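Local coordinates for GGDEF family protein (Vibrio cholerae, PDB 5GZS), which probably makes the second messenger cyclic di-GMP as a diguanylate cyclase, its periplasmic portion binding arginine in a domain akin to solute-binding proteins, at residues N142-M147 against L152-L157; P146-G151 against D205-A210; T17-D22 against E197-Y202. All coordinates share one frame; numbering follows the deposited sequence.

Contact 1 of 3, residues N142-M147 against L152-L157. With ARG (arginine), chain B.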
loop_
_atom_site.group_PDB
_atom_site.type_symbol
_atom_site.label_atom_id
_atom_site.label_comp_id
_atom_site.label_asym_id
_atom_site.label_seq_id
_atom_site.Cartn_x
_atom_site.Cartn_y
_atom_site.Cartn_z
ATOM N N ASN A 142 -8.971 25.918 -12.832
ATOM C CA ASN A 142 -9.175 26.788 -14.004
ATOM C C ASN A 142 -9.837 26.096 -15.192
ATOM O O ASN A 142 -10.602 26.703 -15.953
ATOM C CB ASN A 142 -7.842 27.359 -14.452
ATOM C CG ASN A 142 -7.122 28.083 -13.333
ATOM O OD1 ASN A 142 -6.706 27.468 -12.345
ATOM N ND2 ASN A 142 -6.978 29.392 -13.477
ATOM N N GLN A 143 -9.546 24.816 -15.347
ATOM C CA GLN A 143 -10.055 24.076 -16.484
ATOM C C GLN A 143 -11.381 23.377 -16.207
ATOM O O GLN A 143 -12.036 22.915 -17.137
ATOM C CB GLN A 143 -9.027 23.049 -16.935
ATOM C CG GLN A 143 -7.649 23.619 -17.221
ATOM C CD GLN A 143 -7.657 24.673 -18.319
ATOM O OE1 GLN A 143 -8.516 24.655 -19.204
ATOM N NE2 GLN A 143 -6.673 25.584 -18.285
ATOM N N LEU A 144 -11.794 23.326 -14.944
ATOM C CA LEU A 144 -12.921 22.488 -14.556
ATOM C C LEU A 144 -14.215 22.802 -15.311
ATOM O O LEU A 144 -14.790 21.925 -15.982
ATOM C CB LEU A 144 -13.173 22.598 -13.051
ATOM C CG LEU A 144 -14.173 21.553 -12.545
ATOM C CD1 LEU A 144 -13.662 20.162 -12.875
ATOM C CD2 LEU A 144 -14.401 21.682 -11.049
ATOM N N LYS A 145 -14.681 24.044 -15.187
ATOM C CA LYS A 145 -15.944 24.438 -15.802
ATOM C C LYS A 145 -15.887 24.276 -17.347
ATOM O O LYS A 145 -16.735 23.593 -17.913
ATOM C CB LYS A 145 -16.319 25.863 -15.365
ATOM C CG LYS A 145 -17.654 26.389 -15.892
ATOM C CD LYS A 145 -17.937 27.802 -15.372
ATOM C CE LYS A 145 -18.889 27.714 -14.202
ATOM N NZ LYS A 145 -18.869 28.866 -13.248
ATOM N N PRO A 146 -14.871 24.841 -18.028
ATOM C CA PRO A 146 -14.902 24.624 -19.483
ATOM C C PRO A 146 -14.720 23.162 -19.878
ATOM O O PRO A 146 -15.332 22.719 -20.851
ATOM C CB PRO A 146 -13.734 25.473 -20.000
ATOM C CG PRO A 146 -12.836 25.670 -18.802
ATOM C CD PRO A 146 -13.750 25.710 -17.615
HETATM N N MSE A 147 -13.915 22.419 -19.128
HETATM C CA MSE A 147 -13.665 21.019 -19.471
HETATM C C MSE A 147 -14.913 20.146 -19.292
HETATM O O MSE A 147 -15.245 19.369 -20.171
HETATM C CB MSE A 147 -12.503 20.461 -18.642
HETATM C CG MSE A 147 -11.684 19.391 -19.318
HETATM SE SE MSE A 147 -10.815 20.012 -20.931
HETATM C CE MSE A 147 -8.938 19.966 -20.379
ATOM N N LEU A 152 -16.241 16.151 -20.353
ATOM C CA LEU A 152 -15.174 15.432 -19.670
ATOM C C LEU A 152 -15.509 15.143 -18.213
ATOM O O LEU A 152 -16.334 15.825 -17.603
ATOM C CB LEU A 152 -13.855 16.198 -19.761
ATOM C CG LEU A 152 -13.186 15.867 -21.090
ATOM C CD1 LEU A 152 -13.756 16.698 -22.202
ATOM C CD2 LEU A 152 -11.711 16.023 -21.002
ATOM N N ASP A 153 -14.877 14.109 -17.662
ATOM C CA ASP A 153 -15.030 13.807 -16.242
ATOM C C ASP A 153 -13.742 14.150 -15.505
ATOM O O ASP A 153 -12.687 14.320 -16.117
ATOM C CB ASP A 153 -15.387 12.337 -16.025
ATOM C CG ASP A 153 -16.184 12.092 -14.728
ATOM O OD1 ASP A 153 -16.307 12.999 -13.873
ATOM O OD2 ASP A 153 -16.687 10.956 -14.562
ATOM N N VAL A 154 -13.831 14.264 -14.186
ATOM C CA VAL A 154 -12.650 14.538 -13.388
ATOM C C VAL A 154 -12.484 13.520 -12.285
ATOM O O VAL A 154 -13.447 12.869 -11.867
ATOM C CB VAL A 154 -12.684 15.958 -12.766
ATOM C CG1 VAL A 154 -12.566 16.940 -13.817
ATOM C CG2 VAL A 154 -13.947 16.194 -12.035
ATOM N N GLN A 155 -11.236 13.365 -11.863
ATOM C CA GLN A 155 -10.894 12.756 -10.591
ATOM C C GLN A 155 -10.046 13.807 -9.823
ATOM O O GLN A 155 -8.983 14.236 -10.306
ATOM C CB GLN A 155 -10.151 11.438 -10.807
ATOM C CG GLN A 155 -9.489 10.829 -9.569
ATOM C CD GLN A 155 -8.322 9.881 -9.933
ATOM O OE1 GLN A 155 -8.077 9.593 -11.110
ATOM N NE2 GLN A 155 -7.590 9.420 -8.924
ATOM N N LEU A 156 -10.545 14.262 -8.671
ATOM C CA LEU A 156 -9.797 15.183 -7.813
ATOM C C LEU A 156 -8.532 14.508 -7.352
ATOM O O LEU A 156 -8.587 13.450 -6.733
ATOM C CB LEU A 156 -10.615 15.620 -6.603
ATOM C CG LEU A 156 -9.955 16.727 -5.767
ATOM C CD1 LEU A 156 -9.645 17.904 -6.672
ATOM C CD2 LEU A 156 -10.824 17.178 -4.576
ATOM N N LEU A 157 -7.392 15.106 -7.665
ATOM C CA LEU A 157 -6.130 14.476 -7.346
ATOM C C LEU A 157 -5.592 14.884 -5.986
ATOM O O LEU A 157 -4.602 14.330 -5.559
ATOM C CB LEU A 157 -5.083 14.789 -8.429
ATOM C CG LEU A 157 -5.383 14.247 -9.843
ATOM C CD1 LEU A 157 -4.156 14.316 -10.699
ATOM C CD2 LEU A 157 -5.938 12.808 -9.826
HETATM N N ARG B . 0.257 25.597 -8.913
HETATM C CA ARG B . 0.931 24.862 -9.973
HETATM C C ARG B . 2.152 25.627 -10.471
HETATM O O ARG B . 3.092 25.051 -11.016
HETATM C CB ARG B . -0.026 24.591 -11.119
HETATM C CG ARG B . -0.525 25.839 -11.820
HETATM C CD ARG B . -1.702 25.458 -12.690
HETATM N NE ARG B . -2.186 26.572 -13.478
HETATM C CZ ARG B . -2.897 27.576 -12.984
HETATM N NH1 ARG B . -3.198 27.615 -11.690
HETATM N NH2 ARG B . -3.289 28.549 -13.789
HETATM O OXT ARG B . 2.225 26.843 -10.340
#

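Contact 2 of 3, residues P146-G151 against D205-A210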
loop_
_atom_site.group_PDB
_atom_site.type_symbol
_atom_site.label_atom_id
_atom_site.label_comp_id
_atom_site.label_asym_id
_atom_site.label_seq_id
_atom_site.Cartn_x
_atom_site.Cartn_y
_atom_site.Cartn_z
ATOM N N PRO A 146 -14.871 24.841 -18.028
ATOM C CA PRO A 146 -14.902 24.624 -19.483
ATOM C C PRO A 146 -14.720 23.162 -19.878
ATOM O O PRO A 146 -15.332 22.719 -20.851
ATOM C CB PRO A 146 -13.734 25.473 -20.000
ATOM C CG PRO A 146 -12.836 25.670 -18.802
ATOM C CD PRO A 146 -13.750 25.710 -17.615
HETATM N N MSE A 147 -13.915 22.419 -19.128
HETATM C CA MSE A 147 -13.665 21.019 -19.471
HETATM C C MSE A 147 -14.913 20.146 -19.292
HETATM O O MSE A 147 -15.245 19.369 -20.171
HETATM C CB MSE A 147 -12.503 20.461 -18.642
HETATM C CG MSE A 147 -11.684 19.391 -19.318
HETATM SE SE MSE A 147 -10.815 20.012 -20.931
HETATM C CE MSE A 147 -8.938 19.966 -20.379
ATOM N N LEU A 148 -15.615 20.274 -18.172
ATOM C CA LEU A 148 -16.808 19.453 -17.950
ATOM C C LEU A 148 -17.937 19.823 -18.903
ATOM O O LEU A 148 -18.844 19.024 -19.115
ATOM C CB LEU A 148 -17.294 19.572 -16.506
ATOM C CG LEU A 148 -16.786 18.504 -15.539
ATOM C CD1 LEU A 148 -15.281 18.554 -15.459
ATOM C CD2 LEU A 148 -17.381 18.718 -14.187
ATOM N N LEU A 149 -17.899 21.043 -19.438
ATOM C CA LEU A 149 -18.809 21.442 -20.512
ATOM C C LEU A 149 -18.626 20.540 -21.735
ATOM O O LEU A 149 -19.597 20.063 -22.325
ATOM C CB LEU A 149 -18.593 22.916 -20.911
ATOM C CG LEU A 149 -19.237 23.967 -19.980
ATOM C CD1 LEU A 149 -18.954 25.398 -20.420
ATOM C CD2 LEU A 149 -20.754 23.737 -19.834
ATOM N N LYS A 150 -17.368 20.310 -22.100
ATOM C CA LYS A 150 -17.009 19.495 -23.257
ATOM C C LYS A 150 -17.209 18.003 -23.012
ATOM O O LYS A 150 -16.664 17.175 -23.732
ATOM C CB LYS A 150 -15.565 19.759 -23.641
ATOM C CG LYS A 150 -15.342 21.161 -24.190
ATOM C CD LYS A 150 -15.976 21.303 -25.573
ATOM C CE LYS A 150 -15.777 22.693 -26.149
ATOM N NZ LYS A 150 -16.584 22.863 -27.387
ATOM N N GLY A 151 -17.989 17.677 -21.983
ATOM C CA GLY A 151 -18.311 16.302 -21.649
ATOM C C GLY A 151 -17.210 15.490 -20.987
ATOM O O GLY A 151 -17.249 14.262 -21.038
ATOM N N ASP A 205 -20.236 21.920 -7.007
ATOM C CA ASP A 205 -21.447 22.238 -7.766
ATOM C C ASP A 205 -21.317 21.971 -9.270
ATOM O O ASP A 205 -22.227 21.394 -9.884
ATOM C CB ASP A 205 -21.830 23.686 -7.537
ATOM C CG ASP A 205 -22.600 23.888 -6.253
ATOM O OD1 ASP A 205 -22.788 22.916 -5.501
ATOM O OD2 ASP A 205 -23.018 25.033 -5.988
ATOM N N ILE A 206 -20.200 22.375 -9.865
ATOM C CA ILE A 206 -19.917 22.073 -11.272
ATOM C C ILE A 206 -19.899 20.584 -11.520
ATOM O O ILE A 206 -20.452 20.098 -12.525
ATOM C CB ILE A 206 -18.555 22.638 -11.728
ATOM C CG1 ILE A 206 -18.605 24.154 -11.821
ATOM C CG2 ILE A 206 -18.089 22.014 -13.084
ATOM C CD1 ILE A 206 -17.263 24.740 -12.208
ATOM N N ARG A 207 -19.245 19.855 -10.619
ATOM C CA ARG A 207 -19.195 18.391 -10.758
ATOM C C ARG A 207 -20.558 17.717 -10.521
ATOM O O ARG A 207 -20.891 16.791 -11.228
ATOM C CB ARG A 207 -18.131 17.822 -9.846
ATOM C CG ARG A 207 -16.765 18.137 -10.432
ATOM C CD ARG A 207 -15.693 18.093 -9.365
ATOM N NE ARG A 207 -15.372 16.725 -8.997
ATOM C CZ ARG A 207 -15.002 16.359 -7.784
ATOM N NH1 ARG A 207 -14.889 17.260 -6.823
ATOM N NH2 ARG A 207 -14.720 15.093 -7.546
ATOM N N LYS A 208 -21.366 18.228 -9.601
ATOM C CA LYS A 208 -22.716 17.708 -9.442
ATOM C C LYS A 208 -23.565 17.907 -10.700
ATOM O O LYS A 208 -24.322 17.034 -11.113
ATOM C CB LYS A 208 -23.409 18.381 -8.265
ATOM C CG LYS A 208 -22.984 17.833 -6.921
ATOM C CD LYS A 208 -23.505 18.728 -5.816
ATOM C CE LYS A 208 -23.330 18.101 -4.434
ATOM N NZ LYS A 208 -23.721 19.139 -3.452
ATOM N N GLN A 209 -23.461 19.104 -11.270
ATOM C CA GLN A 209 -24.259 19.480 -12.428
ATOM C C GLN A 209 -23.960 18.564 -13.602
ATOM O O GLN A 209 -24.866 18.122 -14.307
ATOM C CB GLN A 209 -23.992 20.936 -12.814
ATOM C CG GLN A 209 -24.785 21.414 -14.019
ATOM C CD GLN A 209 -23.911 22.077 -15.066
ATOM O OE1 GLN A 209 -22.751 21.709 -15.246
ATOM N NE2 GLN A 209 -24.466 23.062 -15.763
ATOM N N ALA A 210 -22.679 18.281 -13.805
ATOM C CA ALA A 210 -22.258 17.384 -14.892
ATOM C C ALA A 210 -22.863 16.008 -14.621
ATOM O O ALA A 210 -23.498 15.427 -15.493
ATOM C CB ALA A 210 -20.759 17.303 -14.999
#

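Contact 3 of 3, residues T17-D22 against E197-Y202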
loop_
_atom_site.group_PDB
_atom_site.type_symbol
_atom_site.label_atom_id
_atom_site.label_comp_id
_atom_site.label_asym_id
_atom_site.label_seq_id
_atom_site.Cartn_x
_atom_site.Cartn_y
_atom_site.Cartn_z
ATOM N N THR A 17 -8.685 33.229 -8.042
ATOM C CA THR A 17 -8.017 34.516 -8.203
ATOM C C THR A 17 -9.034 35.638 -8.062
ATOM O O THR A 17 -8.770 36.675 -7.446
ATOM C CB THR A 17 -7.292 34.619 -9.567
ATOM O OG1 THR A 17 -6.293 33.596 -9.658
ATOM C CG2 THR A 17 -6.615 35.974 -9.728
ATOM N N ARG A 18 -10.208 35.408 -8.636
ATOM C CA ARG A 18 -11.348 36.297 -8.483
ATOM C C ARG A 18 -11.795 36.411 -7.032
ATOM O O ARG A 18 -11.907 37.533 -6.507
ATOM C CB ARG A 18 -12.499 35.811 -9.340
ATOM C CG ARG A 18 -12.386 36.262 -10.744
ATOM C CD ARG A 18 -12.818 35.208 -11.687
ATOM N NE ARG A 18 -14.040 34.516 -11.299
ATOM C CZ ARG A 18 -14.339 33.313 -11.784
ATOM N NH1 ARG A 18 -13.476 32.729 -12.618
ATOM N NH2 ARG A 18 -15.457 32.685 -11.425
ATOM N N VAL A 19 -12.029 35.273 -6.372
ATOM C CA VAL A 19 -12.537 35.309 -4.989
ATOM C C VAL A 19 -11.525 35.975 -4.068
ATOM O O VAL A 19 -11.866 36.842 -3.283
ATOM C CB VAL A 19 -12.879 33.896 -4.457
ATOM C CG1 VAL A 19 -13.052 33.914 -2.961
ATOM C CG2 VAL A 19 -14.120 33.337 -5.168
ATOM N N LEU A 20 -10.267 35.590 -4.199
ATOM C CA LEU A 20 -9.237 36.123 -3.344
ATOM C C LEU A 20 -9.016 37.622 -3.602
ATOM O O LEU A 20 -8.988 38.415 -2.656
ATOM C CB LEU A 20 -7.949 35.331 -3.541
ATOM C CG LEU A 20 -6.696 35.672 -2.718
ATOM C CD1 LEU A 20 -6.966 35.648 -1.205
ATOM C CD2 LEU A 20 -5.484 34.757 -3.100
ATOM N N PHE A 21 -8.883 38.026 -4.866
ATOM C CA PHE A 21 -8.519 39.422 -5.134
ATOM C C PHE A 21 -9.678 40.411 -5.070
ATOM O O PHE A 21 -9.453 41.557 -4.739
ATOM C CB PHE A 21 -7.804 39.550 -6.467
ATOM C CG PHE A 21 -6.324 39.387 -6.338
ATOM C CD1 PHE A 21 -5.768 38.121 -6.235
ATOM C CD2 PHE A 21 -5.493 40.503 -6.258
ATOM C CE1 PHE A 21 -4.413 37.970 -6.072
ATOM C CE2 PHE A 21 -4.130 40.362 -6.113
ATOM C CZ PHE A 21 -3.584 39.101 -6.010
ATOM N N ASP A 22 -10.902 39.969 -5.362
ATOM C CA ASP A 22 -12.084 40.720 -4.981
ATOM C C ASP A 22 -12.048 40.949 -3.470
ATOM O O ASP A 22 -12.336 42.041 -2.995
ATOM C CB ASP A 22 -13.383 39.982 -5.326
ATOM C CG ASP A 22 -13.601 39.786 -6.819
ATOM O OD1 ASP A 22 -12.846 40.388 -7.634
ATOM O OD2 ASP A 22 -14.559 39.026 -7.166
ATOM N N GLU A 197 -14.420 27.151 2.012
ATOM C CA GLU A 197 -15.770 26.742 1.748
ATOM C C GLU A 197 -16.247 27.198 0.389
ATOM O O GLU A 197 -16.915 26.424 -0.309
ATOM C CB GLU A 197 -16.701 27.254 2.825
ATOM C CG GLU A 197 -16.248 26.963 4.211
ATOM C CD GLU A 197 -17.103 27.651 5.218
ATOM O OE1 GLU A 197 -18.124 28.230 4.798
ATOM O OE2 GLU A 197 -16.747 27.634 6.410
ATOM N N SER A 198 -15.926 28.416 -0.031
ATOM C CA SER A 198 -16.608 28.879 -1.249
ATOM C C SER A 198 -16.060 28.156 -2.461
ATOM O O SER A 198 -16.813 27.790 -3.336
ATOM C CB SER A 198 -16.532 30.414 -1.419
ATOM O OG SER A 198 -15.237 30.887 -1.737
ATOM N N ILE A 199 -14.752 27.903 -2.481
ATOM C CA ILE A 199 -14.151 27.187 -3.588
ATOM C C ILE A 199 -14.616 25.735 -3.640
ATOM O O ILE A 199 -14.895 25.199 -4.720
ATOM C CB ILE A 199 -12.620 27.203 -3.517
ATOM C CG1 ILE A 199 -12.112 28.628 -3.468
ATOM C CG2 ILE A 199 -12.036 26.480 -4.712
ATOM C CD1 ILE A 199 -12.766 29.537 -4.500
ATOM N N GLN A 200 -14.684 25.098 -2.472
ATOM C CA GLN A 200 -15.177 23.712 -2.406
ATOM C C GLN A 200 -16.605 23.633 -2.943
ATOM O O GLN A 200 -16.927 22.796 -3.783
ATOM C CB GLN A 200 -15.119 23.200 -0.977
ATOM C CG GLN A 200 -15.892 21.953 -0.734
ATOM C CD GLN A 200 -15.008 20.748 -0.667
ATOM O OE1 GLN A 200 -14.323 20.399 -1.633
ATOM N NE2 GLN A 200 -14.979 20.114 0.505
ATOM N N LYS A 201 -17.438 24.556 -2.479
ATOM C CA LYS A 201 -18.816 24.672 -2.903
ATOM C C LYS A 201 -18.862 24.906 -4.402
ATOM O O LYS A 201 -19.709 24.352 -5.112
ATOM C CB LYS A 201 -19.506 25.823 -2.129
ATOM C CG LYS A 201 -20.949 26.155 -2.544
ATOM C CD LYS A 201 -21.823 24.895 -2.563
ATOM C CE LYS A 201 -23.321 25.206 -2.615
ATOM N NZ LYS A 201 -24.098 24.381 -3.603
ATOM N N TYR A 202 -17.926 25.724 -4.882
ATOM C CA TYR A 202 -17.954 26.143 -6.261
ATOM C C TYR A 202 -17.678 24.965 -7.141
ATOM O O TYR A 202 -18.437 24.716 -8.054
ATOM C CB TYR A 202 -16.957 27.261 -6.512
ATOM C CG TYR A 202 -16.894 27.730 -7.950
ATOM C CD1 TYR A 202 -16.091 27.079 -8.884
ATOM C CD2 TYR A 202 -17.617 28.839 -8.371
ATOM C CE1 TYR A 202 -16.020 27.511 -10.196
ATOM C CE2 TYR A 202 -17.554 29.277 -9.694
ATOM C CZ TYR A 202 -16.750 28.613 -10.591
ATOM O OH TYR A 202 -16.676 29.053 -11.881
#

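Contact 1 of 3, residues N142-M147 against L152-L157
The carboxamide of Asn-142 lies against the guanidinium of the bound arginine, the two planes inclined by about 54°, so that they are neither stacked nor perpendicular. Its OD1 stands 3.6 Å from NH1 of the ligand, longer than a hydrogen bond, so the amide meets the guanidinium by contact alone; ND2 is tied back to the carbonyl of Glu-11, which probably fixes the rotation of the amide in the pocket wall. The carboxylate of Asp-153 faces away from the helix and serves the start of its own strand, taking the N-H of Val-154 on OD1. Both segments belong to a beta-alpha-beta crossover of the family 3 solute-binding fold: strand 137-140, helix 144-149 and strand 153-156, with strand 79-83 running antiparallel between the two strands. Where helix turns into strand, Leu-152 N gives a weak hydrogen bond to Met-147 O (3.4 Å). Beside it the selenomethionine at Met-147, bent at chi2 and chi3, brings CG to 3.8 Å from Leu-152 CD2, its selenium passing near the same methyl. Leu-129 of helix 121-129 touches both side chains, and Tyr-82 lies against Met-147 and Val-154, so this apolar patch is buried between helix and sheet. One turn earlier, Leu-144 swings its CG anti to the backbone N (chi1 -170°) and crosses Val-154 at about a right angle, with Leu-144 CD1 3.5 Å from Val-154 CG1.

Contact 2 of 3, residues P146-G151 against D205-A210
Leu-148, on the last turn of helix 144-149, comes up against the long helix 189-218 near Ala-210, where the two CA atoms are 6.6 Å apart. This is helix-to-helix packing within the family 3 solute-binding fold: the short helix of a beta-alpha-beta crossover rests on the long helix 189-218. One branch of one leucine does nearly all the work. Leu-148 CD2 settles among three residues of a single helical turn, 3.5 Å from Ile-206 CG2 and 3.8 Å from Ala-210 CB, with the aliphatic part of Arg-207 touching it through CG. The small methyl of Ala-210 is consistent with the close approach of the backbones. Ile-206 holds CG2 anti to its own N, CG1 lying beside that N (chi1 -71°), which leaves the CG2 methyl to meet the leucine. The charged end of Arg-207 leaves the contact: the chain bends at chi3, and NH1 is hydrogen-bonded to Gln-203 OE1 one turn back, while the side chain also rests on Tyr-80 and Val-154. The helix ends just beyond Leu-148, Lys-150 N making weak bonds to Pro-146 O and Met-147 O, and the chain leaves through Gly-151, whose positive phi (75°) suits glycine. On the strand side of the leucine, its other methyl, Leu-148 CD1, meets Val-154 CG1 at 3.6 Å.

Contact 3 of 3, residues T17-D22 against E197-Y202
Val-19 provides the apolar centre of this contact, one methyl going to each of two neighbouring residues on the facing helix. CG2 meets Ile-199 CD1 at 4.1 Å, the two side chains sliding past each other in opposite directions, and CG1 lies 3.9 Å from Ser-198 OG. The split follows from chi1 of 165°, which sets CG1 anti to the backbone N and CG2 beside it. At the margin, Tyr-202 OH sits at the edge of the Arg-18 guanidinium and in its plane, 3.9 Å from NH2, too far for a hydrogen bond; ring and guanidinium planes stand 73° apart. A second shell explains why these polar ends gather. Asp-13 uses OD1 for a salt bridge to Arg-18 NH1 and OD2 for a hydrogen bond with Tyr-202 OH, holding both groups with one carboxylate; Lys-145 NZ is a second hydrogen-bond partner of that hydroxyl. Ser-198 OG turns back to Leu-194 O in its own helix, leaving the serine to offer Val-19 simple van der Waals contact. Ile-199 packs further on Val-15 and Val-16. Behind all this, segments 17-22 and 197-202 of helices 15-28 and 189-218 run nearly antiparallel (155°), their axes 11.1 Å apart at closest approach, within the solute-binding fold. The helices therefore touch through Val-19 against Ile-199 and the serine hydroxyl, while Asp-13, probably kept ionised by the nearby arginine, ties the two at the polar margin.

Overall arrangement
Along the chain the order is 17-22, 142-147, 146-151, 152-157, 197-202, 205-210, so contact 1 is nested inside the loop closed by contact 3, while contacts 2 and 3 interlock. Contacts 1 and 2, their centres about 7 Å apart, form one continuous packing region in which helix 144-149 meets strand 153-156 and helix 189-218. Contact 3 lies about 16 Å from contact 1 and about 17 Å from contact 2, nearer the N-terminal end of helix 189-218, which it shares with contact 2. Lys-145 joins contacts 1 and 3 through a probable hydrogen bond to Tyr-202. Helix 189-218 thus contacts both helix 144-149 and helix 15-28 of the arginine-binding domain.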